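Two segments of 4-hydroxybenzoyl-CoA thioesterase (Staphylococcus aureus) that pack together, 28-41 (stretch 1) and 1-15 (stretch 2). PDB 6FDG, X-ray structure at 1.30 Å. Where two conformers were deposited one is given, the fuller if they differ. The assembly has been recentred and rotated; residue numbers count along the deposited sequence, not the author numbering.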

ATOM      1  N   THR A  28      -7.270  -4.996   3.834  1.00 14.93           N
ATOM      2  CA  THR A  28      -6.218  -5.273   4.795  1.00 14.70           C
ATOM      3  C   THR A  28      -6.776  -5.379   6.195  1.00 14.70           C
ATOM      4  O   THR A  28      -6.359  -6.260   6.978  1.00 15.89           O
ATOM      5  CB  THR A  28      -5.067  -4.264   4.705  1.00 16.45           C
ATOM      6  OG1 THR A  28      -4.558  -4.333   3.378  1.00 19.91           O
ATOM      7  CG2 THR A  28      -4.042  -4.460   5.696  1.00 17.26           C
ATOM      8  N   TRP A  29      -7.723  -4.521   6.532  1.00 14.50           N
ATOM      9  CA  TRP A  29      -8.331  -4.602   7.858  1.00 15.17           C
ATOM     10  C   TRP A  29      -9.169  -5.857   8.007  1.00 14.55           C
ATOM     11  O   TRP A  29      -9.096  -6.492   9.080  1.00 15.51           O
ATOM     12  CB  TRP A  29      -9.237  -3.391   8.114  1.00 15.17           C
ATOM     13  CG  TRP A  29      -8.458  -2.100   8.300  1.00 15.81           C
ATOM     14  CD1 TRP A  29      -7.158  -1.893   8.173  1.00 16.32           C
ATOM     15  CD2 TRP A  29      -9.035  -0.825   8.655  1.00 16.45           C
ATOM     16  NE1 TRP A  29      -6.801  -0.554   8.436  1.00 17.29           N
ATOM     17  CE2 TRP A  29      -7.987   0.077   8.749  1.00 16.38           C
ATOM     18  CE3 TRP A  29     -10.326  -0.395   8.887  1.00 18.41           C
ATOM     19  CZ2 TRP A  29      -8.136   1.418   9.154  1.00 18.27           C
ATOM     20  CZ3 TRP A  29     -10.517   0.944   9.263  1.00 19.51           C
ATOM     21  CH2 TRP A  29      -9.407   1.804   9.391  1.00 19.99           C
ATOM     22  N   PHE A  30      -9.854  -6.304   6.953  1.00 14.12           N
ATOM     23  CA  PHE A  30     -10.579  -7.601   7.016  1.00 15.23           C
ATOM     24  C   PHE A  30      -9.564  -8.700   7.219  1.00 15.17           C
ATOM     25  O   PHE A  30      -9.875  -9.657   7.968  1.00 15.38           O
ATOM     26  CB  PHE A  30     -11.379  -7.855   5.781  1.00 14.80           C
ATOM     27  CG  PHE A  30     -12.596  -6.977   5.582  1.00 16.36           C
ATOM     28  CD1 PHE A  30     -13.129  -6.119   6.516  1.00 16.45           C
ATOM     29  CD2 PHE A  30     -13.304  -7.126   4.379  1.00 16.84           C
ATOM     30  CE1 PHE A  30     -14.295  -5.364   6.263  1.00 17.69           C
ATOM     31  CE2 PHE A  30     -14.477  -6.435   4.133  1.00 17.12           C
ATOM     32  CZ  PHE A  30     -14.944  -5.538   5.100  1.00 18.07           C
ATOM     33  N   GLU A  31      -8.381  -8.659   6.579  1.00 13.69           N
ATOM     34  CA  GLU A  31      -7.362  -9.686   6.801  0.55 14.39           C
ATOM     35  C   GLU A  31      -6.905  -9.723   8.227  1.00 14.78           C
ATOM     36  O   GLU A  31      -6.793 -10.823   8.823  1.00 15.56           O
ATOM     37  CB  GLU A  31      -6.214  -9.416   5.847  0.55 16.00           C
ATOM     38  CG  GLU A  31      -4.990 -10.257   6.135  0.55 15.08           C
ATOM     39  CD  GLU A  31      -3.787  -9.695   5.354  0.55 18.74           C
ATOM     40  OE1 GLU A  31      -2.895  -8.985   6.001  0.55 18.55           O
ATOM     41  OE2 GLU A  31      -3.641 -10.065   4.150  0.55 24.06           O
ATOM     42  N   VAL A  32      -6.586  -8.566   8.806  1.00 14.47           N
ATOM     43  CA  VAL A  32      -6.163  -8.510  10.189  1.00 14.45           C
ATOM     44  C   VAL A  32      -7.242  -9.139  11.084  1.00 14.71           C
ATOM     45  O   VAL A  32      -6.948  -9.949  11.972  1.00 15.79           O
ATOM     46  CB  VAL A  32      -5.862  -7.051  10.598  1.00 15.51           C
ATOM     47  CG1 VAL A  32      -5.672  -6.888  12.143  1.00 17.45           C
ATOM     48  CG2 VAL A  32      -4.641  -6.571   9.893  1.00 16.98           C
ATOM     49  N   ALA A  33      -8.465  -8.817  10.868  1.00 14.76           N
ATOM     50  CA  ALA A  33      -9.586  -9.355  11.642  1.00 16.06           C
ATOM     51  C   ALA A  33      -9.768 -10.816  11.471  1.00 14.84           C
ATOM     52  O   ALA A  33      -9.960 -11.546  12.481  1.00 16.38           O
ATOM     53  CB  ALA A  33     -10.837  -8.537  11.348  1.00 15.93           C
ATOM     54  N   ARG A  34      -9.704 -11.291  10.240  1.00 15.71           N
ATOM     55  CA  ARG A  34      -9.883 -12.690   9.969  1.00 15.48           C
ATOM     56  C   ARG A  34      -8.747 -13.552  10.603  1.00 14.99           C
ATOM     57  O   ARG A  34      -9.005 -14.597  11.203  1.00 15.83           O
ATOM     58  CB  ARG A  34      -9.820 -12.882   8.403  1.00 16.75           C
ATOM     59  CG  ARG A  34      -9.943 -14.277   7.944  1.00 18.51           C
ATOM     60  CD  ARG A  34     -10.085 -14.371   6.429  1.00 17.13           C
ATOM     61  NE  ARG A  34      -8.940 -13.899   5.694  1.00 16.34           N
ATOM     62  CZ  ARG A  34      -8.888 -12.787   4.982  1.00 16.93           C
ATOM     63  NH1 ARG A  34      -7.750 -12.546   4.243  1.00 19.49           N
ATOM     64  NH2 ARG A  34      -9.783 -11.817   5.042  1.00 16.46           N
ATOM     65  N   LEU A  35      -7.526 -13.055  10.550  1.00 15.29           N
ATOM     66  CA  LEU A  35      -6.394 -13.766  11.150  1.00 16.21           C
ATOM     67  C   LEU A  35      -6.565 -13.724  12.682  1.00 16.55           C
ATOM     68  O   LEU A  35      -6.085 -14.720  13.339  1.00 18.71           O
ATOM     69  CB  LEU A  35      -5.087 -13.179  10.646  1.00 17.34           C
ATOM     70  CG  LEU A  35      -4.740 -13.520   9.193  1.00 19.18           C
ATOM     71  CD1 LEU A  35      -3.536 -12.683   8.707  1.00 21.36           C
ATOM     72  CD2 LEU A  35      -4.392 -15.001   8.995  1.00 23.18           C
ATOM     73  N   ASP A  36      -7.142 -12.669  13.246  1.00 16.36           N
ATOM     74  CA  ASP A  36      -7.376 -12.615  14.693  1.00 17.01           C
ATOM     75  C   ASP A  36      -8.447 -13.627  15.016  1.00 16.32           C
ATOM     76  O   ASP A  36      -8.375 -14.325  16.072  1.00 18.23           O
ATOM     77  CB  ASP A  36      -7.845 -11.185  15.067  1.00 17.61           C
ATOM     78  CG  ASP A  36      -7.971 -10.950  16.562  1.00 20.21           C
ATOM     79  OD1 ASP A  36      -7.074 -11.384  17.319  1.00 22.72           O
ATOM     80  OD2 ASP A  36      -9.005 -10.333  16.916  1.00 20.22           O
ATOM     81  N   TYR A  37      -9.525 -13.796  14.242  1.00 16.05           N
ATOM     82  CA  TYR A  37     -10.572 -14.816  14.436  1.00 16.07           C
ATOM     83  C   TYR A  37      -9.881 -16.172  14.501  1.00 16.65           C
ATOM     84  O   TYR A  37     -10.135 -16.997  15.403  1.00 18.02           O
ATOM     85  CB  TYR A  37     -11.637 -14.739  13.347  1.00 15.26           C
ATOM     86  CG  TYR A  37     -12.662 -15.788  13.400  1.00 16.05           C
ATOM     87  CD1 TYR A  37     -12.450 -17.056  12.843  1.00 16.60           C
ATOM     88  CD2 TYR A  37     -13.919 -15.559  13.999  1.00 16.58           C
ATOM     89  CE1 TYR A  37     -13.402 -18.046  12.870  1.00 16.82           C
ATOM     90  CE2 TYR A  37     -14.909 -16.529  14.031  1.00 16.99           C
ATOM     91  CZ  TYR A  37     -14.663 -17.776  13.491  1.00 16.08           C
ATOM     92  OH  TYR A  37     -15.680 -18.767  13.532  1.00 17.71           O
ATOM     93  N   ILE A  38      -9.066 -16.502  13.511  1.00 16.59           N
ATOM     94  CA  ILE A  38      -8.456 -17.810  13.458  1.00 17.25           C
ATOM     95  C   ILE A  38      -7.591 -18.000  14.705  1.00 18.20           C
ATOM     96  O   ILE A  38      -7.601 -19.180  15.245  1.00 19.01           O
ATOM     97  CB  ILE A  38      -7.637 -17.861  12.115  1.00 18.32           C
ATOM     98  CG1 ILE A  38      -8.558 -17.863  10.908  1.00 18.96           C
ATOM     99  CG2 ILE A  38      -6.624 -19.059  12.147  1.00 21.11           C
ATOM    100  CD1 ILE A  38      -7.819 -17.705   9.585  1.00 20.51           C
ATOM    101  N   SER A  39      -6.801 -17.060  15.064  0.68 17.49           N
ATOM    102  CA  SER A  39      -6.006 -17.236  16.287  0.68 18.49           C
ATOM    103  C   SER A  39      -6.860 -17.511  17.509  0.68 19.95           C
ATOM    104  O   SER A  39      -6.658 -18.393  18.368  0.68 19.01           O
ATOM    105  CB  SER A  39      -5.123 -16.036  16.450  0.68 19.31           C
ATOM    106  OG  SER A  39      -4.192 -16.059  17.492  0.68 24.83           O
ATOM    107  N   LYS A  40      -7.895 -16.733  17.682  1.00 18.34           N
ATOM    108  CA  LYS A  40      -8.800 -16.901  18.845  1.00 17.73           C
ATOM    109  C   LYS A  40      -9.471 -18.192  18.823  1.00 20.38           C
ATOM    110  O   LYS A  40      -9.802 -18.769  19.936  1.00 23.21           O
ATOM    111  CB  LYS A  40      -9.740 -15.683  18.911  1.00 18.69           C
ATOM    112  CG  LYS A  40      -9.050 -14.440  19.357  1.00 18.16           C
ATOM    113  CD  LYS A  40      -9.800 -13.124  19.175  1.00 19.08           C
ATOM    114  CE  LYS A  40      -9.214 -12.016  19.884  1.00 18.38           C
ATOM    115  NZ  LYS A  40      -9.902 -10.744  19.581  1.00 20.69           N
ATOM    116  N   LEU A  41      -9.751 -18.827  17.724  1.00 19.52           N
ATOM    117  CA  LEU A  41     -10.387 -20.107  17.631  1.00 20.39           C
ATOM    118  C   LEU A  41      -9.347 -21.160  17.995  1.00 21.05           C
ATOM    119  O   LEU A  41      -9.830 -22.263  18.332  1.00 26.20           O
ATOM    120  CB  LEU A  41     -10.975 -20.348  16.219  1.00 23.02           C
ATOM    121  CG  LEU A  41     -11.954 -21.399  16.061  1.00 25.77           C
ATOM    122  CD1 LEU A  41     -13.191 -21.191  16.959  1.00 26.56           C
ATOM    123  CD2 LEU A  41     -12.255 -21.520  14.557  1.00 27.23           C
TER
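Stretch 2, residues 1-15: MIYSITEIEARYAET

Stretch 2 crosses the helix 28-41 as an extended strand, residues 2-9, then continues through a loop into a short 3-10 segment at 12-14, from which Glu14 still reaches Trp29. The strand runs largely against the helix, with 127° between their N-to-C directions and a closest axial approach of 8.0 Å. The register follows from this: Ser4 lies beside Tyr37, Thr6 beside Ala33 and Ile8 beside Trp29, with CA-to-CA distances of 5.4, 5.6 and 7.6 Å. Two residues of strand thus keep pace with four of helix, and the gap widens toward Trp29, where larger side chains fill it.

The alternation of the strand sorts its residues. Ile2, Ser4, Thr6 and Ile8 direct CA-to-CB toward the helix, while Tyr3, Ile5, Glu7 and Glu9 direct it away. On the helix, Val32, Asp36 and Lys40 point toward the strand at a spacing of four, and Trp29, Ala33 and Tyr37 set off sideways at the same spacing.

The backbones come closest at Tyr37-Ser4 and nearly as close at Ala33-Thr6, where the strand side chains are small: Ser4 and Thr6. Ala33 has no side chain beyond CB, and Thr6 OG1 comes to 3.6 Å from Ala33 CA. Thr6 adopts chi1 m (-51°), a rotamer that places its hydroxyl to donate a hydrogen bond from OG1 to Asp36 OD2 at 2.6 Å, and leaves its methyl CG2 4.1 Å from Val32 CG1. Asp36, at chi1 t, carries its carboxylate to the strand, and the same OD2 forms a salt bridge with Lys40 NZ at 2.8 Å, one helical turn on. Lys40 begins with chi1 m and is t from chi2 to chi4, so its chain runs extended past Ser4, with CD 4.0 Å from Ser4 CB. Its NZ also lies 2.8 Å from Ile5 O, but the angle is too poor for a hydrogen bond; water 2 instead accepts from both Lys40 NZ (2.9 Å) and Ile5 N (3.0 Å).

Ser4, chi1 p, sets its OG 3.3 Å from Tyr37 CB. The Tyr37 ring, at chi1 t, presents its edge to residues 2-4, with CE2 3.9 Å from Ile2 O. Its hydroxyl reaches the backbone through water 1, which lies 2.8 Å from Tyr37 OH and donates to Ile2 O at 2.7 Å.

At the other end, Trp29 sets off sideways, but with chi1 m and chi2 near 5° the indole comes nearer to stretch 2. Ile8, chi1 m and chi2 t, uses both its ends: CG2 sits over the face of the five-membered ring, 4.0 Å from its centroid and 12° off the normal, while CD1 packs 3.8 Å from Trp29 CB and 4.0 Å from Val32 CG1. Ala10 CB touches Trp29 CZ2 at 4.0 Å. At the ring edge, Trp29 NE1 donates to Glu14 OE2 at 3.0 Å, with an angle of 158°. Glu14 OE1 accepts from Arg11 N at 2.9 Å, so the carboxylate accepts from both the indole and the backbone of its own turn.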

ATOM      1  N   MET A   1     -24.257 -15.769  16.229  1.00 25.64           N
ATOM      2  CA  MET A   1     -23.058 -16.344  15.646  1.00 23.24           C
ATOM      3  C   MET A   1     -21.890 -16.308  16.646  1.00 20.95           C
ATOM      4  O   MET A   1     -21.893 -15.547  17.646  1.00 21.46           O
ATOM      5  CB  MET A   1     -22.631 -15.564  14.431  1.00 25.89           C
ATOM      6  CG  MET A   1     -23.564 -15.262  13.303  1.00 32.64           C
ATOM      7  SD  MET A   1     -24.149 -16.802  12.609  1.00 40.96           S
ATOM      8  CE  MET A   1     -25.430 -16.226  11.527  1.00 43.98           C
ATOM      9  N   ILE A   2     -20.924 -17.186  16.415  1.00 19.25           N
ATOM     10  CA  ILE A   2     -19.643 -17.186  17.032  1.00 17.76           C
ATOM     11  C   ILE A   2     -18.792 -16.102  16.377  1.00 17.65           C
ATOM     12  O   ILE A   2     -18.649 -16.145  15.116  1.00 18.38           O
ATOM     13  CB  ILE A   2     -18.947 -18.551  16.891  1.00 20.13           C
ATOM     14  CG1 ILE A   2     -19.705 -19.750  17.547  1.00 27.63           C
ATOM     15  CG2 ILE A   2     -17.523 -18.480  17.363  1.00 23.13           C
ATOM     16  CD1 ILE A   2     -20.591 -19.445  18.627  1.00 29.71           C
ATOM     17  N   TYR A   3     -18.268 -15.150  17.061  1.00 16.35           N
ATOM     18  CA  TYR A   3     -17.559 -14.037  16.445  1.00 15.58           C
ATOM     19  C   TYR A   3     -16.410 -13.573  17.207  1.00 16.37           C
ATOM     20  O   TYR A   3     -16.287 -13.849  18.441  1.00 18.28           O
ATOM     21  CB  TYR A   3     -18.499 -12.880  16.201  1.00 17.55           C
ATOM     22  CG  TYR A   3     -19.047 -12.140  17.485  1.00 18.06           C
ATOM     23  CD1 TYR A   3     -18.406 -11.117  18.052  1.00 18.22           C
ATOM     24  CD2 TYR A   3     -20.196 -12.625  18.137  1.00 21.58           C
ATOM     25  CE1 TYR A   3     -18.860 -10.455  19.274  1.00 20.02           C
ATOM     26  CE2 TYR A   3     -20.673 -12.030  19.328  1.00 21.20           C
ATOM     27  CZ  TYR A   3     -19.942 -11.011  19.850  1.00 22.25           C
ATOM     28  OH  TYR A   3     -20.375 -10.300  21.017  1.00 23.84           O
ATOM     29  N   SER A   4     -15.418 -12.894  16.620  1.00 16.29           N
ATOM     30  CA  SER A   4     -14.333 -12.232  17.247  1.00 16.03           C
ATOM     31  C   SER A   4     -14.532 -10.688  17.108  1.00 16.16           C
ATOM     32  O   SER A   4     -15.242 -10.224  16.216  1.00 16.95           O
ATOM     33  CB  SER A   4     -12.970 -12.659  16.698  1.00 18.43           C
ATOM     34  OG  SER A   4     -12.945 -12.389  15.315  1.00 18.48           O
ATOM     35  N   ILE A   5     -13.854  -9.945  18.009  1.00 17.08           N
ATOM     36  CA  ILE A   5     -13.702  -8.500  17.890  1.00 18.12           C
ATOM     37  C   ILE A   5     -12.289  -8.155  17.867  1.00 17.39           C
ATOM     38  O   ILE A   5     -11.485  -8.579  18.735  1.00 17.93           O
ATOM     39  CB  ILE A   5     -14.381  -7.729  19.115  1.00 18.07           C
ATOM     40  CG1 ILE A   5     -15.839  -8.052  19.145  1.00 19.78           C
ATOM     41  CG2 ILE A   5     -14.052  -6.202  19.002  1.00 19.78           C
ATOM     42  CD1 ILE A   5     -16.681  -7.453  18.118  1.00 20.14           C
ATOM     43  N   THR A   6     -11.855  -7.428  16.805  1.00 16.52           N
ATOM     44  CA  THR A   6     -10.514  -6.990  16.656  1.00 16.70           C
ATOM     45  C   THR A   6     -10.430  -5.494  16.676  1.00 18.94           C
ATOM     46  O   THR A   6     -11.120  -4.816  15.871  1.00 18.78           O
ATOM     47  CB  THR A   6      -9.959  -7.491  15.296  1.00 18.05           C
ATOM     48  OG1 THR A   6     -10.177  -8.889  15.139  1.00 18.65           O
ATOM     49  CG2 THR A   6      -8.485  -7.165  15.113  1.00 20.34           C
ATOM     50  N   GLU A   7      -9.538  -4.910  17.450  1.00 18.13           N
ATOM     51  CA  GLU A   7      -9.359  -3.448  17.461  1.00 20.02           C
ATOM     52  C   GLU A   7      -8.214  -3.113  16.500  1.00 17.67           C
ATOM     53  O   GLU A   7      -7.139  -3.727  16.535  1.00 20.11           O
ATOM     54  CB  GLU A   7      -8.988  -2.985  18.872  1.00 23.82           C
ATOM     55  CG  GLU A   7     -10.122  -3.230  19.874  1.00 33.22           C
ATOM     56  CD  GLU A   7      -9.817  -2.534  21.220  1.00 44.85           C
ATOM     57  OE1 GLU A   7      -9.805  -1.286  21.233  1.00 60.18           O
ATOM     58  OE2 GLU A   7      -9.543  -3.236  22.220  1.00 54.27           O
ATOM     59  N   ILE A   8      -8.446  -2.094  15.678  1.00 16.59           N
ATOM     60  CA  ILE A   8      -7.484  -1.580  14.741  1.00 17.81           C
ATOM     61  C   ILE A   8      -7.402  -0.059  14.904  1.00 18.25           C
ATOM     62  O   ILE A   8      -8.427   0.611  14.942  1.00 20.14           O
ATOM     63  CB  ILE A   8      -7.883  -1.954  13.287  1.00 17.80           C
ATOM     64  CG1 ILE A   8      -7.987  -3.489  13.144  1.00 17.81           C
ATOM     65  CG2 ILE A   8      -6.933  -1.285  12.286  1.00 20.09           C
ATOM     66  CD1 ILE A   8      -8.357  -3.927  11.733  1.00 18.73           C
ATOM     67  N   GLU A   9      -6.206   0.462  14.966  1.00 17.47           N
ATOM     68  CA  GLU A   9      -6.035   1.928  15.013  1.00 18.15           C
ATOM     69  C   GLU A   9      -5.599   2.376  13.629  1.00 19.06           C
ATOM     70  O   GLU A   9      -4.577   1.919  13.118  1.00 18.80           O
ATOM     71  CB  GLU A   9      -4.961   2.283  16.041  1.00 21.07           C
ATOM     72  CG  GLU A   9      -4.722   3.778  16.112  1.00 28.52           C
ATOM     73  CD  GLU A   9      -4.483   4.280  17.517  1.00 43.62           C
ATOM     74  OE1 GLU A   9      -3.712   3.653  18.269  1.00 49.32           O
ATOM     75  OE2 GLU A   9      -5.124   5.286  17.899  1.00 55.44           O
ATOM     76  N   ALA A  10      -6.369   3.264  13.013  1.00 16.62           N
ATOM     77  CA  ALA A  10      -6.068   3.759  11.706  1.00 17.40           C
ATOM     78  C   ALA A  10      -4.716   4.408  11.659  1.00 17.09           C
ATOM     79  O   ALA A  10      -4.256   5.058  12.656  1.00 19.95           O
ATOM     80  CB  ALA A  10      -7.132   4.724  11.262  1.00 19.40           C
ATOM     81  N   ARG A  11      -4.019   4.338  10.542  1.00 16.04           N
ATOM     82  CA  ARG A  11      -2.714   4.952  10.340  1.00 16.04           C
ATOM     83  C   ARG A  11      -2.845   6.115   9.382  1.00 15.98           C
ATOM     84  O   ARG A  11      -3.635   6.098   8.470  1.00 16.45           O
ATOM     85  CB  ARG A  11      -1.741   3.913   9.715  1.00 16.38           C
ATOM     86  CG  ARG A  11      -1.429   2.772  10.678  1.00 16.29           C
ATOM     87  CD  ARG A  11      -0.793   1.631   9.940  1.00 16.62           C
ATOM     88  NE  ARG A  11      -0.362   0.580  10.839  1.00 17.43           N
ATOM     89  CZ  ARG A  11       0.314  -0.533  10.500  1.00 16.72           C
ATOM     90  NH1 ARG A  11       0.656  -0.694   9.285  1.00 17.16           N
ATOM     91  NH2 ARG A  11       0.699  -1.325  11.477  1.00 18.79           N
ATOM     92  N   TYR A  12      -1.980   7.125   9.572  1.00 16.34           N
ATOM     93  CA  TYR A  12      -1.956   8.246   8.639  1.00 17.59           C
ATOM     94  C   TYR A  12      -1.712   7.826   7.221  1.00 16.08           C
ATOM     95  O   TYR A  12      -2.314   8.293   6.273  1.00 17.68           O
ATOM     96  CB  TYR A  12      -0.837   9.199   9.143  1.00 19.04           C
ATOM     97  CG  TYR A  12      -0.831  10.536   8.416  1.00 20.39           C
ATOM     98  CD1 TYR A  12      -0.220  10.760   7.194  1.00 21.84           C
ATOM     99  CD2 TYR A  12      -1.621  11.565   8.934  1.00 23.51           C
ATOM    100  CE1 TYR A  12      -0.369  11.997   6.526  1.00 23.55           C
ATOM    101  CE2 TYR A  12      -1.669  12.792   8.344  1.00 26.95           C
ATOM    102  CZ  TYR A  12      -1.070  12.924   7.141  1.00 25.45           C
ATOM    103  OH  TYR A  12      -1.077  14.212   6.421  1.00 37.14           O
ATOM    104  N   ALA A  13      -0.876   6.817   7.052  1.00 17.03           N
ATOM    105  CA  ALA A  13      -0.555   6.288   5.702  1.00 16.61           C
ATOM    106  C   ALA A  13      -1.767   5.688   5.037  1.00 15.66           C
ATOM    107  O   ALA A  13      -1.769   5.574   3.815  1.00 17.05           O
ATOM    108  CB  ALA A  13       0.431   5.156   5.783  1.00 17.47           C
ATOM    109  N   GLU A  14      -2.802   5.311   5.766  1.00 15.13           N
ATOM    110  CA  GLU A  14      -4.014   4.727   5.185  1.00 15.76           C
ATOM    111  C   GLU A  14      -5.028   5.763   4.700  1.00 15.80           C
ATOM    112  O   GLU A  14      -6.084   5.329   4.163  1.00 16.56           O
ATOM    113  CB  GLU A  14      -4.616   3.799   6.212  1.00 16.91           C
ATOM    114  CG  GLU A  14      -3.827   2.496   6.405  1.00 17.12           C
ATOM    115  CD  GLU A  14      -4.249   1.738   7.633  1.00 17.80           C
ATOM    116  OE1 GLU A  14      -4.692   2.233   8.670  1.00 18.40           O
ATOM    117  OE2 GLU A  14      -4.088   0.422   7.588  1.00 19.66           O
ATOM    118  N   THR A  15      -4.698   7.055   4.835  1.00 16.22           N
ATOM    119  CA  THR A  15      -5.616   8.124   4.358  1.00 16.92           C
ATOM    120  C   THR A  15      -5.436   8.439   2.928  1.00 20.04           C
ATOM    121  O   THR A  15      -4.364   8.148   2.355  1.00 19.39           O
ATOM    122  CB  THR A  15      -5.404   9.422   5.131  1.00 18.15           C
ATOM    123  OG1 THR A  15      -4.110   9.950   4.913  1.00 19.21           O
ATOM    124  CG2 THR A  15      -5.712   9.231   6.582  1.00 20.91           C
TER
HETATM  125  O   HOH W   1     -18.320 -17.951  13.130  1.00 16.91           O
HETATM  126  O   HOH W   2     -12.632 -11.246  20.364  1.00 19.32           O